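Local structure of phage-like element PBSX protein XkdH (Bacillus subtilis, 3F3B) at residues A[50-55]-A[70-75]; A[97-102]-A[109-114]. The protein is of unknown function, but as a product of the defective prophage PBSX is probably a structural component of the phage-like particle. One frame throughout, in Å; residues are numbered along the deposited sequence.

Contact 1: residues A[50-55]-A[70-75]; sequences CYFTEK and HSFLVH
Tyr51 and His75 exchange backbone hydrogen bonds in both directions, the shorter running from His75 N to Tyr51 O at 3.0 Å. The same carbonyl oxygen also takes a weak bond from His75 ND1, so that one acceptor receives both the main-chain and the ring N-H of the histidine. Two residues on, Thr53 and Leu73 form a second hydrogen-bonded pair, with Leu73 N 3.0 Å from Thr53 O, the donor tilted 35° from the carbonyl plane. Between them lies the non-hydrogen-bonded pair Phe52-Val74, where Leu73 O accepts a CA-H contact from Phe52. This is the antiparallel hairpin of strands 48-61 and 66-77, part of a curled sheet; the first strand turns a corner at Glu54, where water 1 links Glu54 O to Ser71 OG, and His70 and Ser71 opposite Thr56 form a classic beta bulge.

On the face carrying Tyr51, Thr53 and Leu73, the Tyr51 and His75 rings make an offset stack with planes 17° apart. Tyr51 CG sits between the backbone N and carbonyl carbon (chi1 72°), and the ring lies over His75, whose CB makes a CH-pi contact 3.5 Å from the Tyr51 ring centroid. Thr53 OG1 meets the imidazole edge in its plane, 3.1 Å from His75 CE1. On the other face Phe52 and Phe72 stack face to face, centroids 4.0 Å apart, with Phe72 CE2 over the centre of the Phe52 ring. Val74 CG1 reaches the edge of that ring and also touches Cys50 CB at 3.7 Å. Trp90 meets Phe52 edge-to-face, and Tyr95 adjoins Phe72.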
loop_
_atom_site.group_PDB
_atom_site.type_symbol
_atom_site.label_atom_id
_atom_site.label_comp_id
_atom_site.label_asym_id
_atom_site.label_seq_id
_atom_site.Cartn_x
_atom_site.Cartn_y
_atom_site.Cartn_z
ATOM N N CYS A 50 4.974 -11.270 4.649
ATOM C CA CYS A 50 4.526 -11.398 3.271
ATOM C C CYS A 50 5.699 -11.827 2.391
ATOM O O CYS A 50 6.845 -11.885 2.842
ATOM C CB CYS A 50 3.998 -10.053 2.783
ATOM S SG CYS A 50 5.242 -8.743 2.883
ATOM N N TYR A 51 5.406 -12.135 1.135
ATOM C CA TYR A 51 6.443 -12.507 0.186
ATOM C C TYR A 51 5.974 -12.050 -1.185
ATOM O O TYR A 51 4.770 -11.973 -1.438
ATOM C CB TYR A 51 6.717 -14.018 0.238
ATOM C CG TYR A 51 5.659 -14.920 -0.346
ATOM C CD1 TYR A 51 5.622 -15.185 -1.714
ATOM C CD2 TYR A 51 4.731 -15.558 0.473
ATOM C CE1 TYR A 51 4.696 -16.068 -2.252
ATOM C CE2 TYR A 51 3.796 -16.446 -0.058
ATOM C CZ TYR A 51 3.787 -16.697 -1.424
ATOM O OH TYR A 51 2.874 -17.580 -1.959
ATOM N N PHE A 52 6.913 -11.731 -2.068
ATOM C CA PHE A 52 6.532 -11.230 -3.383
ATOM C C PHE A 52 6.861 -12.103 -4.587
ATOM O O PHE A 52 7.756 -12.943 -4.545
ATOM C CB PHE A 52 7.178 -9.862 -3.643
ATOM C CG PHE A 52 7.205 -8.936 -2.455
ATOM C CD1 PHE A 52 6.111 -8.814 -1.608
ATOM C CD2 PHE A 52 8.318 -8.121 -2.229
ATOM C CE1 PHE A 52 6.123 -7.885 -0.552
ATOM C CE2 PHE A 52 8.341 -7.197 -1.187
ATOM C CZ PHE A 52 7.239 -7.078 -0.345
ATOM N N THR A 53 6.113 -11.879 -5.665
ATOM C CA THR A 53 6.338 -12.538 -6.951
ATOM C C THR A 53 6.045 -11.456 -7.989
ATOM O O THR A 53 5.725 -10.318 -7.623
ATOM C CB THR A 53 5.419 -13.745 -7.187
ATOM O OG1 THR A 53 4.067 -13.303 -7.355
ATOM C CG2 THR A 53 5.521 -14.714 -6.014
ATOM N N GLU A 54 6.160 -11.803 -9.269
ATOM C CA GLU A 54 5.937 -10.851 -10.364
ATOM C C GLU A 54 6.595 -9.506 -10.060
ATOM O O GLU A 54 6.026 -8.455 -10.338
ATOM C CB GLU A 54 4.442 -10.620 -10.605
ATOM C CG GLU A 54 3.563 -11.833 -10.413
ATOM C CD GLU A 54 2.167 -11.641 -10.980
ATOM O OE1 GLU A 54 1.624 -10.507 -10.955
ATOM O OE2 GLU A 54 1.600 -12.646 -11.447
ATOM N N LYS A 55 7.795 -9.531 -9.491
ATOM C CA LYS A 55 8.477 -8.288 -9.162
ATOM C C LYS A 55 8.920 -7.547 -10.419
ATOM O O LYS A 55 9.367 -8.151 -11.397
ATOM C CB LYS A 55 9.669 -8.565 -8.256
ATOM C CG LYS A 55 9.295 -9.330 -6.999
ATOM C CD LYS A 55 10.404 -9.291 -5.963
ATOM C CE LYS A 55 11.701 -9.856 -6.502
ATOM N NZ LYS A 55 12.764 -9.849 -5.457
ATOM N N HIS A 70 9.171 -1.344 -8.904
ATOM C CA HIS A 70 8.032 -0.553 -9.335
ATOM C C HIS A 70 6.752 -1.159 -8.782
ATOM O O HIS A 70 5.838 -0.447 -8.363
ATOM C CB HIS A 70 7.975 -0.503 -10.864
ATOM C CG HIS A 70 6.731 0.133 -11.400
ATOM N ND1 HIS A 70 6.390 1.442 -11.135
ATOM C CD2 HIS A 70 5.739 -0.366 -12.174
ATOM C CE1 HIS A 70 5.242 1.722 -11.722
ATOM N NE2 HIS A 70 4.825 0.641 -12.359
ATOM N N SER A 71 6.690 -2.481 -8.775
ATOM C CA SER A 71 5.514 -3.157 -8.269
ATOM C C SER A 71 5.786 -4.642 -8.075
ATOM O O SER A 71 6.801 -5.171 -8.531
ATOM C CB SER A 71 4.359 -2.984 -9.250
ATOM O OG SER A 71 4.580 -3.744 -10.427
ATOM N N PHE A 72 4.873 -5.306 -7.385
ATOM C CA PHE A 72 4.982 -6.730 -7.147
ATOM C C PHE A 72 3.676 -7.248 -6.608
ATOM O O PHE A 72 2.872 -6.502 -6.052
ATOM C CB PHE A 72 6.103 -7.065 -6.153
ATOM C CG PHE A 72 6.319 -6.028 -5.087
ATOM C CD1 PHE A 72 7.299 -5.047 -5.243
ATOM C CD2 PHE A 72 5.565 -6.039 -3.921
ATOM C CE1 PHE A 72 7.523 -4.095 -4.251
ATOM C CE2 PHE A 72 5.781 -5.087 -2.921
ATOM C CZ PHE A 72 6.762 -4.116 -3.089
ATOM N N LEU A 73 3.457 -8.535 -6.803
ATOM C CA LEU A 73 2.260 -9.164 -6.308
ATOM C C LEU A 73 2.598 -9.581 -4.884
ATOM O O LEU A 73 3.478 -10.426 -4.668
ATOM C CB LEU A 73 1.927 -10.385 -7.162
ATOM C CG LEU A 73 0.722 -11.202 -6.719
ATOM C CD1 LEU A 73 -0.514 -10.335 -6.764
ATOM C CD2 LEU A 73 0.566 -12.417 -7.626
ATOM N N VAL A 74 1.921 -8.979 -3.911
ATOM C CA VAL A 74 2.169 -9.307 -2.515
ATOM C C VAL A 74 1.289 -10.452 -2.043
ATOM O O VAL A 74 0.108 -10.494 -2.365
ATOM C CB VAL A 74 1.898 -8.113 -1.586
ATOM C CG1 VAL A 74 2.400 -8.446 -0.194
ATOM C CG2 VAL A 74 2.579 -6.854 -2.118
ATOM N N HIS A 75 1.870 -11.375 -1.282
ATOM C CA HIS A 75 1.138 -12.511 -0.729
ATOM C C HIS A 75 1.120 -12.315 0.784
ATOM O O HIS A 75 2.177 -12.225 1.407
ATOM C CB HIS A 75 1.842 -13.820 -1.073
ATOM C CG HIS A 75 2.034 -14.031 -2.540
ATOM N ND1 HIS A 75 2.762 -13.165 -3.325
ATOM C CD2 HIS A 75 1.597 -15.013 -3.366
ATOM C CE1 HIS A 75 2.769 -13.605 -4.572
ATOM N NE2 HIS A 75 2.070 -14.724 -4.622
HETATM O O HOH W 1 3.814 -6.305 -10.436
#

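Contact 2: residues A[97-102]-A[109-114]; sequences LKLPKR and EVVAVR
An interrupted antiparallel pairing joins residues 97-102 to strand 107-114: Leu97 faces Ala112 and Arg102 faces Glu109, and the register shifts by two residues between these pairs, Leu99 and Pro100 making no backbone hydrogen bond to 109-114. At the Arg102 end, Arg102 and Glu109 form a hydrogen-bonded pair, with Glu109 N 2.7 Å from Arg102 O and Arg102 N 2.9 Å from Glu109 O. At the Leu97 end Lys98 N donates to Val111 O over 3.0 Å, and the same oxygen accepts a CA-H contact from Leu97. The segment thus bridges strands 93-97 and 102-104, both of which pair with strand 107-114 in the curled antiparallel sheet.

Leu97 and Val110 cross at about a right angle. Val110 CG2, anti to the backbone N, reaches Leu97 CB at 3.9 Å and also lies against Leu99 O, while Leu97 CD2 rests on Ala112 CB. Leu99 runs beside Val111, its CD2 4.0 Å from Val111 CB. Lys98 CG, anti to the carbonyl carbon (chi1 -47°), packs across Val113 CG2, and the chain beyond it bends as its end leads away. Lys101 CB packs on Val110 CB at 3.7 Å; Lys101 NZ hydrogen-bonds to Ile82 O, and the Lys101 side chain makes a cation-pi contact with Trp108. Glu109 OE1 lies over a face of the Arg102 guanidinium, 4.0 Å from NH2, an attraction of charges without a directed N-H; the carboxylate has its salt bridge through OE2 to Arg104 NE.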
loop_
_atom_site.group_PDB
_atom_site.type_symbol
_atom_site.label_atom_id
_atom_site.label_comp_id
_atom_site.label_asym_id
_atom_site.label_seq_id
_atom_site.Cartn_x
_atom_site.Cartn_y
_atom_site.Cartn_z
ATOM N N LEU A 97 -1.696 -0.571 -2.530
ATOM C CA LEU A 97 -2.323 -1.762 -3.095
ATOM C C LEU A 97 -3.305 -1.259 -4.157
ATOM O O LEU A 97 -4.262 -0.562 -3.844
ATOM C CB LEU A 97 -3.037 -2.551 -1.997
ATOM C CG LEU A 97 -2.128 -2.830 -0.790
ATOM C CD1 LEU A 97 -2.802 -3.821 0.138
ATOM C CD2 LEU A 97 -0.778 -3.377 -1.252
ATOM N N LYS A 98 -3.063 -1.611 -5.416
ATOM C CA LYS A 98 -3.903 -1.118 -6.502
ATOM C C LYS A 98 -5.004 -2.036 -6.986
ATOM O O LYS A 98 -6.152 -1.923 -6.556
ATOM C CB LYS A 98 -3.030 -0.721 -7.696
ATOM C CG LYS A 98 -1.828 0.143 -7.317
ATOM C CD LYS A 98 -2.223 1.370 -6.499
ATOM C CE LYS A 98 -2.984 2.396 -7.328
ATOM N NZ LYS A 98 -3.316 3.612 -6.531
ATOM N N LEU A 99 -4.663 -2.924 -7.910
ATOM C CA LEU A 99 -5.653 -3.842 -8.455
ATOM C C LEU A 99 -6.354 -4.579 -7.320
ATOM O O LEU A 99 -5.881 -4.565 -6.177
ATOM C CB LEU A 99 -4.984 -4.836 -9.412
ATOM C CG LEU A 99 -4.403 -4.239 -10.699
ATOM C CD1 LEU A 99 -5.450 -3.328 -11.344
ATOM C CD2 LEU A 99 -3.136 -3.452 -10.399
ATOM N N PRO A 100 -7.500 -5.217 -7.615
ATOM C CA PRO A 100 -8.279 -5.966 -6.626
ATOM C C PRO A 100 -7.446 -7.071 -6.003
ATOM O O PRO A 100 -6.490 -7.552 -6.617
ATOM C CB PRO A 100 -9.430 -6.531 -7.451
ATOM C CG PRO A 100 -9.617 -5.505 -8.499
ATOM C CD PRO A 100 -8.200 -5.195 -8.908
ATOM N N LYS A 101 -7.804 -7.465 -4.784
ATOM C CA LYS A 101 -7.099 -8.538 -4.104
ATOM C C LYS A 101 -7.903 -9.813 -4.307
ATOM O O LYS A 101 -9.026 -9.772 -4.805
ATOM C CB LYS A 101 -6.973 -8.248 -2.606
ATOM C CG LYS A 101 -8.285 -8.263 -1.850
ATOM C CD LYS A 101 -8.067 -8.243 -0.345
ATOM C CE LYS A 101 -9.405 -8.307 0.401
ATOM N NZ LYS A 101 -9.246 -8.506 1.875
ATOM N N ARG A 102 -7.332 -10.947 -3.929
ATOM C CA ARG A 102 -8.033 -12.218 -4.072
ATOM C C ARG A 102 -7.353 -13.314 -3.278
ATOM O O ARG A 102 -6.214 -13.162 -2.840
ATOM C CB ARG A 102 -8.134 -12.620 -5.546
ATOM C CG ARG A 102 -6.825 -12.965 -6.230
ATOM C CD ARG A 102 -6.988 -12.817 -7.745
ATOM N NE ARG A 102 -5.879 -13.380 -8.511
ATOM C CZ ARG A 102 -5.767 -14.666 -8.832
ATOM N NH1 ARG A 102 -6.703 -15.531 -8.455
ATOM N NH2 ARG A 102 -4.722 -15.086 -9.535
ATOM N N GLU A 109 -3.823 -12.207 -2.126
ATOM C CA GLU A 109 -2.883 -11.813 -3.166
ATOM C C GLU A 109 -3.336 -10.459 -3.671
ATOM O O GLU A 109 -4.517 -10.257 -3.935
ATOM C CB GLU A 109 -2.878 -12.818 -4.317
ATOM C CG GLU A 109 -2.046 -14.054 -4.062
ATOM C CD GLU A 109 -2.006 -14.972 -5.267
ATOM O OE1 GLU A 109 -2.283 -14.491 -6.390
ATOM O OE2 GLU A 109 -1.685 -16.164 -5.092
ATOM N N VAL A 110 -2.403 -9.531 -3.812
ATOM C CA VAL A 110 -2.760 -8.204 -4.270
ATOM C C VAL A 110 -1.523 -7.505 -4.791
ATOM O O VAL A 110 -0.436 -7.697 -4.259
ATOM C CB VAL A 110 -3.363 -7.381 -3.112
ATOM C CG1 VAL A 110 -2.322 -7.206 -1.999
ATOM C CG2 VAL A 110 -3.864 -6.034 -3.626
ATOM N N VAL A 111 -1.693 -6.693 -5.831
ATOM C CA VAL A 111 -0.590 -5.959 -6.429
ATOM C C VAL A 111 -0.291 -4.673 -5.666
ATOM O O VAL A 111 -1.201 -3.912 -5.311
ATOM C CB VAL A 111 -0.901 -5.597 -7.910
ATOM C CG1 VAL A 111 0.166 -4.662 -8.459
ATOM C CG2 VAL A 111 -0.969 -6.879 -8.764
ATOM N N ALA A 112 0.992 -4.444 -5.399
ATOM C CA ALA A 112 1.431 -3.235 -4.713
ATOM C C ALA A 112 2.187 -2.402 -5.758
ATOM O O ALA A 112 2.915 -2.957 -6.580
ATOM C CB ALA A 112 2.345 -3.597 -3.553
ATOM N N VAL A 113 2.008 -1.083 -5.746
ATOM C CA VAL A 113 2.692 -0.239 -6.715
ATOM C C VAL A 113 3.404 0.933 -6.041
ATOM O O VAL A 113 2.857 1.574 -5.143
ATOM C CB VAL A 113 1.697 0.306 -7.802
ATOM C CG1 VAL A 113 2.443 1.162 -8.824
ATOM C CG2 VAL A 113 1.025 -0.848 -8.528
ATOM N N ARG A 114 4.633 1.190 -6.488
ATOM C CA ARG A 114 5.469 2.278 -5.980
ATOM C C ARG A 114 4.638 3.545 -5.816
ATOM O O ARG A 114 4.102 4.080 -6.782
ATOM C CB ARG A 114 6.633 2.509 -6.950
ATOM C CG ARG A 114 7.469 3.758 -6.725
ATOM C CD ARG A 114 8.543 3.871 -7.824
ATOM N NE ARG A 114 8.912 5.253 -8.131
ATOM C CZ ARG A 114 9.660 6.025 -7.347
ATOM N NH1 ARG A 114 10.131 5.551 -6.197
ATOM N NH2 ARG A 114 9.931 7.275 -7.707
#

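Contact 1 is completed before contact 2 begins along the chain; their centres are about 9 Å apart, and they meet where strands 66-77 and 107-114 run side by side in one antiparallel sheet. Probable backbone hydrogen bonds knit this seam, from Val74 N to Val110 O at 2.7 Å and from Arg114 N to His70 O at 2.8 Å. Side chains close it too: Val74 CG2 lies 3.6 Å from Ala112 CB, placing the valine that packs on Phe52 next to the alanine that meets Leu97. Glu109 likewise touches Leu73 and His75, so the residue paired with Arg102 borders the Tyr51-His75 stack. Across the sheet the order is therefore 50-55, 70-75, 109-114, 97-102.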